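Local coordinates for SusD-like carbohydrate binding protein (Bacteroides vulgatus, PDB 3LEW), which probably binds carbohydrate at the cell surface as a SusD-family outer-membrane protein, helping to capture nutrient glycans, at residues 85-90 against 134-139; 227-232 against 347-352; 353-358 against 412-417; 470-475 against 482-487. One frame throughout, in Å; residues are numbered along the deposited sequence. Where two conformers were deposited one is given.

Contact 1: 85-90 against 134-139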
loop_
_atom_site.group_PDB
_atom_site.type_symbol
_atom_site.label_atom_id
_atom_site.label_comp_id
_atom_site.label_asym_id
_atom_site.label_seq_id
_atom_site.Cartn_x
_atom_site.Cartn_y
_atom_site.Cartn_z
ATOM N N LEU A 85 0.933 9.694 12.296
ATOM C CA LEU A 85 2.146 9.548 11.536
ATOM C C LEU A 85 1.924 9.791 10.044
ATOM O O LEU A 85 2.786 10.376 9.371
ATOM C CB LEU A 85 2.695 8.131 11.708
ATOM C CG LEU A 85 4.038 7.883 11.023
ATOM C CD1 LEU A 85 5.171 8.843 11.544
ATOM C CD2 LEU A 85 4.457 6.406 11.186
ATOM N N SER A 86 0.757 9.402 9.545
ATOM C CA SER A 86 0.436 9.598 8.137
ATOM C C SER A 86 0.563 11.067 7.748
ATOM O O SER A 86 1.238 11.450 6.761
ATOM C CB SER A 86 -0.966 9.068 7.845
ATOM O OG SER A 86 -1.341 9.295 6.500
ATOM N N TRP A 87 -0.093 11.892 8.549
ATOM C CA TRP A 87 -0.109 13.342 8.298
ATOM C C TRP A 87 1.301 13.946 8.367
ATOM O O TRP A 87 1.711 14.753 7.515
ATOM C CB TRP A 87 -1.005 14.028 9.324
ATOM C CG TRP A 87 -1.434 15.434 8.913
ATOM C CD1 TRP A 87 -0.977 16.585 9.426
ATOM C CD2 TRP A 87 -2.408 15.789 7.925
ATOM N NE1 TRP A 87 -1.593 17.679 8.826
ATOM C CE2 TRP A 87 -2.475 17.212 7.889
ATOM C CE3 TRP A 87 -3.211 15.060 7.051
ATOM C CZ2 TRP A 87 -3.350 17.899 7.035
ATOM C CZ3 TRP A 87 -4.091 15.741 6.203
ATOM C CH2 TRP A 87 -4.116 17.162 6.176
ATOM N N LEU A 88 2.039 13.585 9.415
ATOM C CA LEU A 88 3.373 14.123 9.627
ATOM C C LEU A 88 4.336 13.715 8.516
ATOM O O LEU A 88 5.083 14.546 8.008
ATOM C CB LEU A 88 3.888 13.689 11.005
ATOM C CG LEU A 88 5.369 13.801 11.386
ATOM C CD1 LEU A 88 5.536 13.333 12.815
ATOM C CD2 LEU A 88 6.236 12.946 10.520
ATOM N N LEU A 89 4.333 12.437 8.158
ATOM C CA LEU A 89 5.251 11.953 7.136
ATOM C C LEU A 89 4.911 12.601 5.798
ATOM O O LEU A 89 5.831 13.080 5.109
ATOM C CB LEU A 89 5.253 10.439 6.979
ATOM C CG LEU A 89 5.754 9.603 8.159
ATOM C CD1 LEU A 89 5.637 8.104 7.816
ATOM C CD2 LEU A 89 7.195 10.034 8.631
ATOM N N ALA A 90 3.624 12.624 5.429
ATOM C CA ALA A 90 3.224 13.191 4.149
ATOM C C ALA A 90 3.720 14.643 4.024
ATOM O O ALA A 90 4.371 15.017 3.049
ATOM C CB ALA A 90 1.681 13.121 3.949
ATOM N N SER A 134 -6.032 9.250 -1.993
ATOM C CA SER A 134 -6.611 7.894 -1.971
ATOM C C SER A 134 -7.100 7.426 -0.616
ATOM O O SER A 134 -7.842 6.435 -0.570
ATOM C CB SER A 134 -5.616 6.875 -2.557
ATOM O OG SER A 134 -4.400 6.792 -1.822
ATOM N N CYS A 135 -6.693 8.070 0.488
ATOM C CA CYS A 135 -6.988 7.662 1.865
ATOM C C CYS A 135 -7.863 8.640 2.679
ATOM O O CYS A 135 -8.452 8.259 3.656
ATOM C CB CYS A 135 -5.674 7.530 2.636
ATOM S SG CYS A 135 -4.656 6.134 2.131
ATOM N N TYR A 136 -7.852 9.927 2.320
ATOM C CA TYR A 136 -8.498 10.984 3.127
ATOM C C TYR A 136 -9.867 11.467 2.618
ATOM O O TYR A 136 -10.473 12.409 3.193
ATOM C CB TYR A 136 -7.546 12.194 3.269
ATOM C CG TYR A 136 -6.391 11.966 4.212
ATOM C CD1 TYR A 136 -5.326 11.100 3.883
ATOM C CD2 TYR A 136 -6.396 12.525 5.471
ATOM C CE1 TYR A 136 -4.245 10.851 4.763
ATOM C CE2 TYR A 136 -5.346 12.280 6.357
ATOM C CZ TYR A 136 -4.281 11.425 5.994
ATOM O OH TYR A 136 -3.293 11.247 6.876
ATOM N N SER A 137 -10.352 10.840 1.554
ATOM C CA SER A 137 -11.649 11.160 0.985
ATOM C C SER A 137 -12.233 9.872 0.395
ATOM O O SER A 137 -11.505 8.939 0.023
ATOM C CB SER A 137 -11.512 12.150 -0.156
ATOM O OG SER A 137 -10.807 13.353 0.162
ATOM N N PHE A 138 -13.546 9.842 0.282
ATOM C CA PHE A 138 -14.210 8.800 -0.503
ATOM C C PHE A 138 -13.873 8.968 -1.995
ATOM O O PHE A 138 -13.223 9.964 -2.418
ATOM C CB PHE A 138 -15.739 8.800 -0.280
ATOM C CG PHE A 138 -16.130 8.537 1.143
ATOM C CD1 PHE A 138 -15.746 7.351 1.765
ATOM C CD2 PHE A 138 -16.858 9.469 1.865
ATOM C CE1 PHE A 138 -16.113 7.077 3.067
ATOM C CE2 PHE A 138 -17.217 9.224 3.183
ATOM C CZ PHE A 138 -16.862 8.007 3.775
ATOM N N ALA A 139 -14.231 7.951 -2.766
ATOM C CA ALA A 139 -13.885 7.876 -4.208
ATOM C C ALA A 139 -14.184 9.187 -4.933
ATOM O O ALA A 139 -15.161 9.900 -4.627
ATOM C CB ALA A 139 -14.629 6.735 -4.871
#

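Contact 2: 227-232 against 347-352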
loop_
_atom_site.group_PDB
_atom_site.type_symbol
_atom_site.label_atom_id
_atom_site.label_comp_id
_atom_site.label_asym_id
_atom_site.label_seq_id
_atom_site.Cartn_x
_atom_site.Cartn_y
_atom_site.Cartn_z
ATOM N N ASP A 227 0.731 0.512 -20.300
ATOM C CA ASP A 227 1.220 -0.071 -21.553
ATOM C C ASP A 227 2.724 0.264 -21.762
ATOM O O ASP A 227 3.526 -0.608 -22.106
ATOM C CB ASP A 227 0.417 0.465 -22.759
ATOM C CG ASP A 227 -0.877 -0.334 -23.067
ATOM O OD1 ASP A 227 -1.123 -1.450 -22.542
ATOM O OD2 ASP A 227 -1.643 0.171 -23.930
ATOM N N LYS A 228 3.095 1.529 -21.592
ATOM C CA LYS A 228 4.516 1.962 -21.771
ATOM C C LYS A 228 5.428 1.200 -20.842
ATOM O O LYS A 228 6.501 0.764 -21.246
ATOM C CB LYS A 228 4.669 3.465 -21.493
ATOM C CG LYS A 228 4.162 4.382 -22.616
ATOM C CD LYS A 228 4.191 5.912 -22.257
ATOM C CE LYS A 228 3.893 6.829 -23.471
ATOM N NZ LYS A 228 5.112 7.073 -24.282
ATOM N N LEU A 229 5.008 1.064 -19.575
ATOM C CA LEU A 229 5.772 0.337 -18.550
ATOM C C LEU A 229 5.936 -1.123 -18.961
ATOM O O LEU A 229 7.076 -1.631 -19.064
ATOM C CB LEU A 229 5.148 0.491 -17.170
ATOM C CG LEU A 229 6.073 0.067 -16.017
ATOM C CD1 LEU A 229 5.654 0.651 -14.681
ATOM C CD2 LEU A 229 6.225 -1.464 -15.909
ATOM N N LEU A 230 4.844 -1.773 -19.337
ATOM C CA LEU A 230 4.943 -3.193 -19.682
ATOM C C LEU A 230 5.754 -3.448 -20.949
ATOM O O LEU A 230 6.355 -4.536 -21.083
ATOM C CB LEU A 230 3.557 -3.810 -19.805
ATOM C CG LEU A 230 2.729 -3.902 -18.531
ATOM C CD1 LEU A 230 1.258 -4.302 -18.820
ATOM C CD2 LEU A 230 3.385 -4.864 -17.516
ATOM N N ALA A 231 5.798 -2.459 -21.853
ATOM C CA ALA A 231 6.639 -2.552 -23.079
ATOM C C ALA A 231 8.123 -2.548 -22.723
ATOM O O ALA A 231 8.931 -3.055 -23.478
ATOM C CB ALA A 231 6.317 -1.437 -24.067
ATOM N N LYS A 232 8.467 -1.965 -21.581
ATOM C CA LYS A 232 9.849 -1.908 -21.071
ATOM C C LYS A 232 10.170 -3.025 -20.073
ATOM O O LYS A 232 11.328 -3.377 -19.917
ATOM C CB LYS A 232 10.069 -0.590 -20.310
ATOM C CG LYS A 232 10.150 0.654 -21.157
ATOM C CD LYS A 232 10.025 1.898 -20.229
ATOM C CE LYS A 232 10.885 3.051 -20.693
ATOM N NZ LYS A 232 10.095 4.138 -21.354
ATOM N N ALA A 347 3.508 -7.172 -11.210
ATOM C CA ALA A 347 2.186 -7.753 -11.184
ATOM C C ALA A 347 1.081 -6.710 -10.997
ATOM O O ALA A 347 -0.005 -6.872 -11.557
ATOM C CB ALA A 347 2.062 -8.848 -10.067
ATOM N N GLU A 348 1.297 -5.708 -10.148
ATOM C CA GLU A 348 0.328 -4.636 -9.987
ATOM C C GLU A 348 0.081 -3.893 -11.295
ATOM O O GLU A 348 -1.043 -3.447 -11.552
ATOM C CB GLU A 348 0.798 -3.657 -8.896
ATOM C CG GLU A 348 -0.199 -2.513 -8.645
ATOM C CD GLU A 348 0.366 -1.340 -7.860
ATOM O OE1 GLU A 348 1.480 -1.410 -7.326
ATOM O OE2 GLU A 348 -0.335 -0.293 -7.813
ATOM N N ILE A 349 1.141 -3.715 -12.100
ATOM C CA ILE A 349 1.019 -3.006 -13.387
ATOM C C ILE A 349 0.181 -3.818 -14.354
ATOM O O ILE A 349 -0.655 -3.252 -15.046
ATOM C CB ILE A 349 2.395 -2.646 -13.993
ATOM C CG1 ILE A 349 3.294 -1.935 -12.956
ATOM C CG2 ILE A 349 2.225 -1.812 -15.260
ATOM C CD1 ILE A 349 2.622 -0.661 -12.301
ATOM N N TYR A 350 0.342 -5.144 -14.368
ATOM C CA TYR A 350 -0.549 -5.989 -15.183
ATOM C C TYR A 350 -2.008 -5.796 -14.750
ATOM O O TYR A 350 -2.909 -5.677 -15.567
ATOM C CB TYR A 350 -0.231 -7.474 -15.020
ATOM C CG TYR A 350 0.858 -8.042 -15.895
ATOM C CD1 TYR A 350 2.200 -7.921 -15.552
ATOM C CD2 TYR A 350 0.540 -8.741 -17.034
ATOM C CE1 TYR A 350 3.203 -8.474 -16.321
ATOM C CE2 TYR A 350 1.552 -9.296 -17.836
ATOM C CZ TYR A 350 2.885 -9.185 -17.451
ATOM O OH TYR A 350 3.872 -9.778 -18.257
ATOM N N LEU A 351 -2.228 -5.749 -13.442
ATOM C CA LEU A 351 -3.594 -5.596 -12.913
ATOM C C LEU A 351 -4.185 -4.199 -13.180
ATOM O O LEU A 351 -5.355 -4.097 -13.507
ATOM C CB LEU A 351 -3.587 -5.886 -11.414
ATOM C CG LEU A 351 -3.456 -7.395 -11.082
ATOM C CD1 LEU A 351 -2.995 -7.529 -9.620
ATOM C CD2 LEU A 351 -4.813 -8.110 -11.273
ATOM N N ILE A 352 -3.373 -3.140 -13.067
ATOM C CA ILE A 352 -3.800 -1.781 -13.419
ATOM C C ILE A 352 -4.168 -1.691 -14.924
ATOM O O ILE A 352 -5.187 -1.123 -15.279
ATOM C CB ILE A 352 -2.714 -0.711 -13.114
ATOM C CG1 ILE A 352 -2.476 -0.544 -11.587
ATOM C CG2 ILE A 352 -3.064 0.681 -13.739
ATOM C CD1 ILE A 352 -1.223 0.163 -11.216
#

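Contact 3: 353-358 against 412-417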
loop_
_atom_site.group_PDB
_atom_site.type_symbol
_atom_site.label_atom_id
_atom_site.label_comp_id
_atom_site.label_asym_id
_atom_site.label_seq_id
_atom_site.Cartn_x
_atom_site.Cartn_y
_atom_site.Cartn_z
ATOM N N ASN A 353 -3.289 -2.214 -15.762
ATOM C CA ASN A 353 -3.532 -2.289 -17.198
ATOM C C ASN A 353 -4.855 -3.013 -17.505
ATOM O O ASN A 353 -5.707 -2.500 -18.269
ATOM C CB ASN A 353 -2.330 -2.931 -17.875
ATOM C CG ASN A 353 -2.349 -2.789 -19.365
ATOM O OD1 ASN A 353 -2.626 -3.770 -20.063
ATOM N ND2 ASN A 353 -2.006 -1.576 -19.895
ATOM N N ALA A 354 -5.051 -4.187 -16.896
ATOM C CA ALA A 354 -6.315 -4.921 -17.052
ATOM C C ALA A 354 -7.533 -4.120 -16.635
ATOM O O ALA A 354 -8.515 -4.041 -17.362
ATOM C CB ALA A 354 -6.292 -6.279 -16.314
ATOM N N GLU A 355 -7.476 -3.488 -15.477
ATOM C CA GLU A 355 -8.625 -2.742 -14.975
ATOM C C GLU A 355 -8.956 -1.489 -15.815
ATOM O O GLU A 355 -10.124 -1.217 -16.116
ATOM C CB GLU A 355 -8.402 -2.368 -13.493
ATOM C CG GLU A 355 -9.631 -1.734 -12.895
ATOM C CD GLU A 355 -9.548 -1.475 -11.380
ATOM O OE1 GLU A 355 -8.676 -2.068 -10.691
ATOM O OE2 GLU A 355 -10.438 -0.697 -10.893
ATOM N N ALA A 356 -7.923 -0.730 -16.202
ATOM C CA ALA A 356 -8.134 0.427 -17.046
ATOM C C ALA A 356 -8.775 -0.019 -18.365
ATOM O O ALA A 356 -9.752 0.567 -18.837
ATOM C CB ALA A 356 -6.810 1.125 -17.307
ATOM N N LYS A 357 -8.244 -1.090 -18.936
ATOM C CA LYS A 357 -8.817 -1.608 -20.177
ATOM C C LYS A 357 -10.306 -2.087 -20.033
ATOM O O LYS A 357 -11.110 -1.910 -20.954
ATOM C CB LYS A 357 -7.910 -2.690 -20.773
ATOM C CG LYS A 357 -6.653 -2.091 -21.398
ATOM C CD LYS A 357 -5.631 -3.141 -21.776
ATOM C CE LYS A 357 -4.467 -2.485 -22.556
ATOM N NZ LYS A 357 -3.339 -3.492 -22.774
ATOM N N ALA A 358 -10.649 -2.678 -18.899
ATOM C CA ALA A 358 -12.036 -3.123 -18.617
ATOM C C ALA A 358 -12.975 -1.917 -18.629
ATOM O O ALA A 358 -14.011 -1.952 -19.265
ATOM C CB ALA A 358 -12.126 -3.873 -17.283
ATOM N N ILE A 412 -11.228 -0.773 -1.380
ATOM C CA ILE A 412 -12.563 -0.618 -0.777
ATOM C C ILE A 412 -13.091 0.821 -0.985
ATOM O O ILE A 412 -14.251 1.052 -1.393
ATOM C CB ILE A 412 -12.512 -1.023 0.723
ATOM C CG1 ILE A 412 -12.487 -2.567 0.786
ATOM C CG2 ILE A 412 -13.736 -0.477 1.533
ATOM C CD1 ILE A 412 -12.101 -3.161 2.136
ATOM N N ILE A 413 -12.234 1.772 -0.721
ATOM C CA ILE A 413 -12.546 3.211 -0.891
ATOM C C ILE A 413 -12.784 3.535 -2.382
ATOM O O ILE A 413 -13.864 3.972 -2.753
ATOM C CB ILE A 413 -11.460 4.103 -0.337
ATOM C CG1 ILE A 413 -11.423 4.076 1.206
ATOM C CG2 ILE A 413 -11.680 5.549 -0.731
ATOM C CD1 ILE A 413 -10.193 4.803 1.872
ATOM N N ARG A 414 -11.788 3.298 -3.227
ATOM C CA ARG A 414 -11.910 3.776 -4.621
ATOM C C ARG A 414 -13.008 3.075 -5.414
ATOM O O ARG A 414 -13.613 3.660 -6.303
ATOM C CB ARG A 414 -10.574 3.696 -5.331
ATOM C CG ARG A 414 -10.168 2.275 -5.750
ATOM C CD ARG A 414 -8.761 2.221 -6.295
ATOM N NE ARG A 414 -8.450 0.843 -6.648
ATOM C CZ ARG A 414 -8.772 0.270 -7.809
ATOM N NH1 ARG A 414 -9.320 0.958 -8.773
ATOM N NH2 ARG A 414 -8.515 -1.024 -7.997
ATOM N N ASN A 415 -13.302 1.826 -5.086
ATOM C CA ASN A 415 -14.339 1.070 -5.809
ATOM C C ASN A 415 -15.741 1.169 -5.165
ATOM O O ASN A 415 -16.699 0.573 -5.664
ATOM C CB ASN A 415 -13.937 -0.401 -5.910
ATOM C CG ASN A 415 -12.640 -0.612 -6.672
ATOM O OD1 ASN A 415 -12.290 0.161 -7.544
ATOM N ND2 ASN A 415 -11.968 -1.723 -6.384
ATOM N N GLN A 416 -15.841 1.878 -4.037
ATOM C CA GLN A 416 -17.103 1.984 -3.269
ATOM C C GLN A 416 -17.629 0.601 -2.908
ATOM O O GLN A 416 -18.826 0.310 -3.013
ATOM C CB GLN A 416 -18.146 2.840 -3.986
ATOM C CG GLN A 416 -17.697 4.268 -4.192
ATOM C CD GLN A 416 -18.778 5.132 -4.765
ATOM O OE1 GLN A 416 -19.849 5.345 -4.135
ATOM N NE2 GLN A 416 -18.550 5.615 -5.972
ATOM N N GLN A 417 -16.718 -0.252 -2.449
ATOM C CA GLN A 417 -17.091 -1.583 -2.059
ATOM C C GLN A 417 -17.292 -1.650 -0.571
ATOM O O GLN A 417 -17.028 -0.678 0.139
ATOM C CB GLN A 417 -16.021 -2.572 -2.539
ATOM C CG GLN A 417 -16.105 -2.854 -4.036
ATOM C CD GLN A 417 -15.046 -3.834 -4.446
ATOM O OE1 GLN A 417 -13.854 -3.508 -4.446
ATOM N NE2 GLN A 417 -15.463 -5.064 -4.763
#

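Contact 4: 470-475 against 482-487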
loop_
_atom_site.group_PDB
_atom_site.type_symbol
_atom_site.label_atom_id
_atom_site.label_comp_id
_atom_site.label_asym_id
_atom_site.label_seq_id
_atom_site.Cartn_x
_atom_site.Cartn_y
_atom_site.Cartn_z
ATOM N N TYR A 470 -8.893 7.961 6.474
ATOM C CA TYR A 470 -7.909 8.671 7.305
ATOM C C TYR A 470 -8.439 10.101 7.516
ATOM O O TYR A 470 -9.268 10.596 6.720
ATOM C CB TYR A 470 -6.544 8.725 6.653
ATOM C CG TYR A 470 -5.750 7.410 6.658
ATOM C CD1 TYR A 470 -6.214 6.269 6.015
ATOM C CD2 TYR A 470 -4.476 7.374 7.204
ATOM C CE1 TYR A 470 -5.423 5.060 5.958
ATOM C CE2 TYR A 470 -3.708 6.210 7.173
ATOM C CZ TYR A 470 -4.193 5.060 6.562
ATOM O OH TYR A 470 -3.360 3.939 6.529
ATOM N N ARG A 471 -8.065 10.695 8.634
ATOM C CA ARG A 471 -8.575 11.993 9.078
ATOM C C ARG A 471 -7.506 13.053 9.275
ATOM O O ARG A 471 -6.442 12.831 9.815
ATOM C CB ARG A 471 -9.308 11.791 10.406
ATOM C CG ARG A 471 -10.458 10.792 10.287
ATOM C CD ARG A 471 -11.239 10.665 11.576
ATOM N NE ARG A 471 -11.946 11.900 11.916
ATOM C CZ ARG A 471 -12.795 12.039 12.926
ATOM N NH1 ARG A 471 -13.058 11.014 13.741
ATOM N NH2 ARG A 471 -13.397 13.227 13.128
ATOM N N ILE A 472 -7.826 14.265 8.850
ATOM C CA ILE A 472 -7.024 15.424 9.204
ATOM C C ILE A 472 -6.890 15.436 10.735
ATOM O O ILE A 472 -7.864 15.149 11.484
ATOM C CB ILE A 472 -7.673 16.710 8.662
ATOM C CG1 ILE A 472 -7.747 16.655 7.125
ATOM C CG2 ILE A 472 -6.925 17.918 9.173
ATOM C CD1 ILE A 472 -8.684 17.648 6.439
ATOM N N THR A 473 -5.676 15.711 11.207
ATOM C CA THR A 473 -5.369 15.668 12.656
ATOM C C THR A 473 -6.042 16.757 13.457
ATOM O O THR A 473 -6.361 17.848 12.922
ATOM C CB THR A 473 -3.862 15.781 12.907
ATOM O OG1 THR A 473 -3.374 17.031 12.400
ATOM C CG2 THR A 473 -3.096 14.569 12.266
ATOM N N ASP A 474 -6.214 16.493 14.746
ATOM C CA ASP A 474 -6.689 17.511 15.673
ATOM C C ASP A 474 -5.786 18.758 15.657
ATOM O O ASP A 474 -6.297 19.906 15.714
ATOM C CB ASP A 474 -6.771 16.970 17.099
ATOM C CG ASP A 474 -7.979 16.040 17.315
ATOM O OD1 ASP A 474 -8.947 16.015 16.510
ATOM O OD2 ASP A 474 -7.947 15.332 18.322
ATOM N N SER A 475 -4.469 18.552 15.629
ATOM C CA SER A 475 -3.524 19.669 15.638
ATOM C C SER A 475 -3.739 20.555 14.426
ATOM O O SER A 475 -3.753 21.779 14.544
ATOM C CB SER A 475 -2.061 19.194 15.724
ATOM O OG SER A 475 -1.191 20.316 15.838
ATOM N N ASN A 482 -8.142 28.221 8.384
ATOM C CA ASN A 482 -8.862 28.256 7.107
ATOM C C ASN A 482 -9.126 26.881 6.466
ATOM O O ASN A 482 -9.528 26.790 5.290
ATOM C CB ASN A 482 -8.036 29.088 6.144
ATOM C CG ASN A 482 -7.824 30.528 6.645
ATOM O OD1 ASN A 482 -6.685 30.980 6.756
ATOM N ND2 ASN A 482 -8.891 31.207 6.984
ATOM N N LEU A 483 -8.857 25.816 7.228
ATOM C CA LEU A 483 -8.833 24.467 6.706
ATOM C C LEU A 483 -10.055 24.108 5.850
ATOM O O LEU A 483 -9.905 23.541 4.763
ATOM C CB LEU A 483 -8.722 23.490 7.885
ATOM C CG LEU A 483 -8.588 22.013 7.591
ATOM C CD1 LEU A 483 -7.377 21.710 6.716
ATOM C CD2 LEU A 483 -8.544 21.263 8.952
ATOM N N TYR A 484 -11.263 24.435 6.351
ATOM C CA TYR A 484 -12.514 24.009 5.719
ATOM C C TYR A 484 -13.216 25.159 5.012
ATOM O O TYR A 484 -14.434 25.115 4.793
ATOM C CB TYR A 484 -13.464 23.402 6.770
ATOM C CG TYR A 484 -12.909 22.155 7.405
ATOM C CD1 TYR A 484 -12.646 21.036 6.636
ATOM C CD2 TYR A 484 -12.597 22.102 8.768
ATOM C CE1 TYR A 484 -12.112 19.871 7.203
ATOM C CE2 TYR A 484 -12.053 20.935 9.356
ATOM C CZ TYR A 484 -11.807 19.844 8.573
ATOM O OH TYR A 484 -11.290 18.686 9.146
ATOM N N LYS A 485 -12.466 26.198 4.680
ATOM C CA LYS A 485 -13.047 27.362 4.050
ATOM C C LYS A 485 -13.677 27.085 2.671
ATOM O O LYS A 485 -14.771 27.624 2.381
ATOM C CB LYS A 485 -12.001 28.454 3.909
ATOM C CG LYS A 485 -12.567 29.789 3.490
ATOM C CD LYS A 485 -11.421 30.788 3.240
ATOM C CE LYS A 485 -11.937 32.147 2.761
ATOM N NZ LYS A 485 -10.812 33.024 2.284
ATOM N N ASP A 486 -12.998 26.310 1.839
ATOM C CA ASP A 486 -13.434 26.079 0.462
ATOM C C ASP A 486 -14.290 24.811 0.345
ATOM O O ASP A 486 -15.204 24.744 -0.494
ATOM C CB ASP A 486 -12.248 26.007 -0.484
ATOM C CG ASP A 486 -11.513 27.326 -0.613
ATOM O OD1 ASP A 486 -12.113 28.386 -0.377
ATOM O OD2 ASP A 486 -10.330 27.287 -0.950
ATOM N N HIS A 487 -13.965 23.805 1.159
ATOM C CA HIS A 487 -14.665 22.509 1.144
ATOM C C HIS A 487 -14.937 22.117 2.583
ATOM O O HIS A 487 -14.013 21.960 3.372
ATOM C CB HIS A 487 -13.798 21.473 0.441
ATOM C CG HIS A 487 -13.427 21.877 -0.949
ATOM N ND1 HIS A 487 -14.354 21.938 -1.976
ATOM C CD2 HIS A 487 -12.249 22.321 -1.470
ATOM C CE1 HIS A 487 -13.755 22.390 -3.071
ATOM N NE2 HIS A 487 -12.480 22.633 -2.790
#

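Contact 1: 85-90 against 134-139
Ser86 and Tyr136 meet through their hydroxyls: Ser86 OG lies 2.8 Å from Tyr136 OH, at the edge of the phenol ring and close to its plane. The two hydroxyls are within hydrogen-bonding distance, and Ser86 OG is also hydrogen-bonded to His131 NE2. Trp87 comes in beside them, its benzo edge leaning on the phenol, with Trp87 CE3 standing 3.6 Å from Tyr136 CE2. The two rings cross obliquely, with planes 51° apart and centroids 5.6 Å from each other. With CG anti to the carbonyl carbon (chi1 -74°), Tyr136 sends its ring from the end of helix 111-135 back across to helix 81-103. A leucine in place of Tyr136 would probably leave Ser86 without its phenol partner and the indole edge of Trp87 with less to rest on. Further out, Trp87 NE1 is held by Glu476, which helps to fix the indole's rotation, and Tyr91 meets the same ring. The contact thus ties helix 81-103 to the point where helix 111-135 gives way to loop, with Tyr470 packed against Ser86 and Cys135, and strand 147-149 touching Trp87 through Ala149.

Contact 2: 227-232 against 347-352
Leu230 and Ile349 run past each other in opposite directions, bringing Leu230 CG to 3.9 Å from Ile349 CG2. Leu229, one residue earlier, crosses the same isoleucine at about a right angle; its CD1 sits 3.9 Å from Ile349 CG1, and its CD2 lies near both CG1 and CG2. Ile349 thus serves two leucines at once. Its CG2, anti to the backbone N, lies against Leu230 and also touches Leu229, while CG1, anti to the carbonyl carbon (chi1 -50°), and CD1 meet Leu229 alone. An alanine at Ile349 would probably open a gap between the helices, leaving Leu229 without its partner in this contact and Leu230 with Tyr350 alone. Tyr350 adds a third element. Leu230 CD2 rests over one face of its ring, 4.1 Å from the centroid and 26° off the normal, a CH-pi contact on the CD1-CE1 side. The phenol is anchored beyond the contact, where Tyr350 OH bonds the backbone oxygen of Asn234, which probably helps to hold the end of the ring in place beside the leucine. The two short helical segments run roughly antiparallel, at 139°, their axes approaching to 9.9 Å. Helix 219-232 thus packs against helix 346-359 with helix 202-215 touching Leu229 through Glu203, while helix 365-376 meets Tyr350 through Asp371.

Contact 3: 353-358 against 412-417
Arg414 reaches Glu355 across the gap between two helices and grips its carboxylate with both terminal nitrogens, one to each oxygen. The first residue of 412-417 to touch the other helix, Arg414 closes helix 408-414; its CG sits between the backbone N and the carbonyl carbon (chi1 76°), and from there the chain runs extended to NE. Arg414 NH2 bonds Glu355 OE1 at 2.9 Å, on that oxygen's syn lone pair. The second bond, Arg414 NH1 to Glu355 OE2, is also 2.9 Å, but its nitrogen lies above the carboxylate plane. Both oxygens stay near the guanidinium plane, although the two flat groups are twisted 38° apart. Asp411 holds Arg414 NE, and Trp395 NE1 donates to Glu355 OE2, so each partner has a second polar hold. Arg398 brings another positive charge close to Arg414 NH2, which the carboxylates of Glu355 and Asp411 probably help to offset. Asn415 follows, its OD1 3.3 Å above the guanidinium plane of Arg414 toward the rim, while Asn415 ND2 bonds Gln417 OE1 at 3.2 Å. Gln416 then turns the chain with positive phi, and Gln416 N and Gln417 N bond back to Ile413 O and Ile412 O. The helix finishes in a Schellman motif, its last turn pinned to helix 346-359 by a buried, bidentate, end-on arginine-glutamate salt bridge.

Contact 4: 470-475 against 482-487
Ile472 puts its CG2 methyl against Leu483, the two side chains reaching toward each other tip to tip, with Ile472 CG2 at 3.7 Å from Leu483 CD2. This closes the base of a short helical excursion, with an N-cap at one end and a type I beta turn at the other: Thr473 is the N-cap of helix 474-479, its OG1 taking the backbone N of Glu476, and the chain then comes back through the turn from Asn482 to Lys485, closed by a bond from Lys485 N to Asn482 O. Ile472 lies just before the cap, while Leu483 and Tyr484 are the two central residues of the turn. The isoleucine divides its work between branches. CG2, anti to the backbone N, meets the leucine, whereas CG1 stands anti to the carbonyl carbon (chi1 -62°) and carries CD1 to the phenol end of Tyr484, obliquely to the ring. There Ile472 CD1 is 3.9 Å from Tyr484 OH and 4.2 Å from Tyr484 CE1. That hydroxyl finds its polar partner in Glu477 of the intervening helix, whose OE2 is hydrogen-bonded to it, and the bond helps to hold the phenol beside the isoleucine. No hydrogen bond joins the two segments themselves. Outside them, Trp87 of helix 81-103 packs on Ile472, Val147 touches Tyr484, and the backbone of Leu483 is bonded to Ala167. Within the turn Leu483 also lies over a face of the neighbouring ring: Leu483 CG sits 3.9 Å above the plane of the Tyr484 ring, over its centre.

How the contacts relate
The four contacts follow one another in series along the chain. Contacts 1 and 4 are close neighbours, centres 12 Å apart, and bring early and late parts of the sequence together: Cys135 O probably accepts a bond from Tyr470 N, and Trp87 CB packs on Thr473 CG2. Contacts 2 and 3 share helix 346-359, their centres 15 Å apart, and Asp227 of contact 2 forms a salt bridge with Lys357 of contact 3. Contact 3 also touches contact 1, through Ile413 and Arg414 against the loop after helix 111-135, whereas contacts 2 and 4 lie 36 Å apart between centres. A continuous chain of touches, 2-3-1-4, thus links the N-terminal helices with the C-terminal part of the protein.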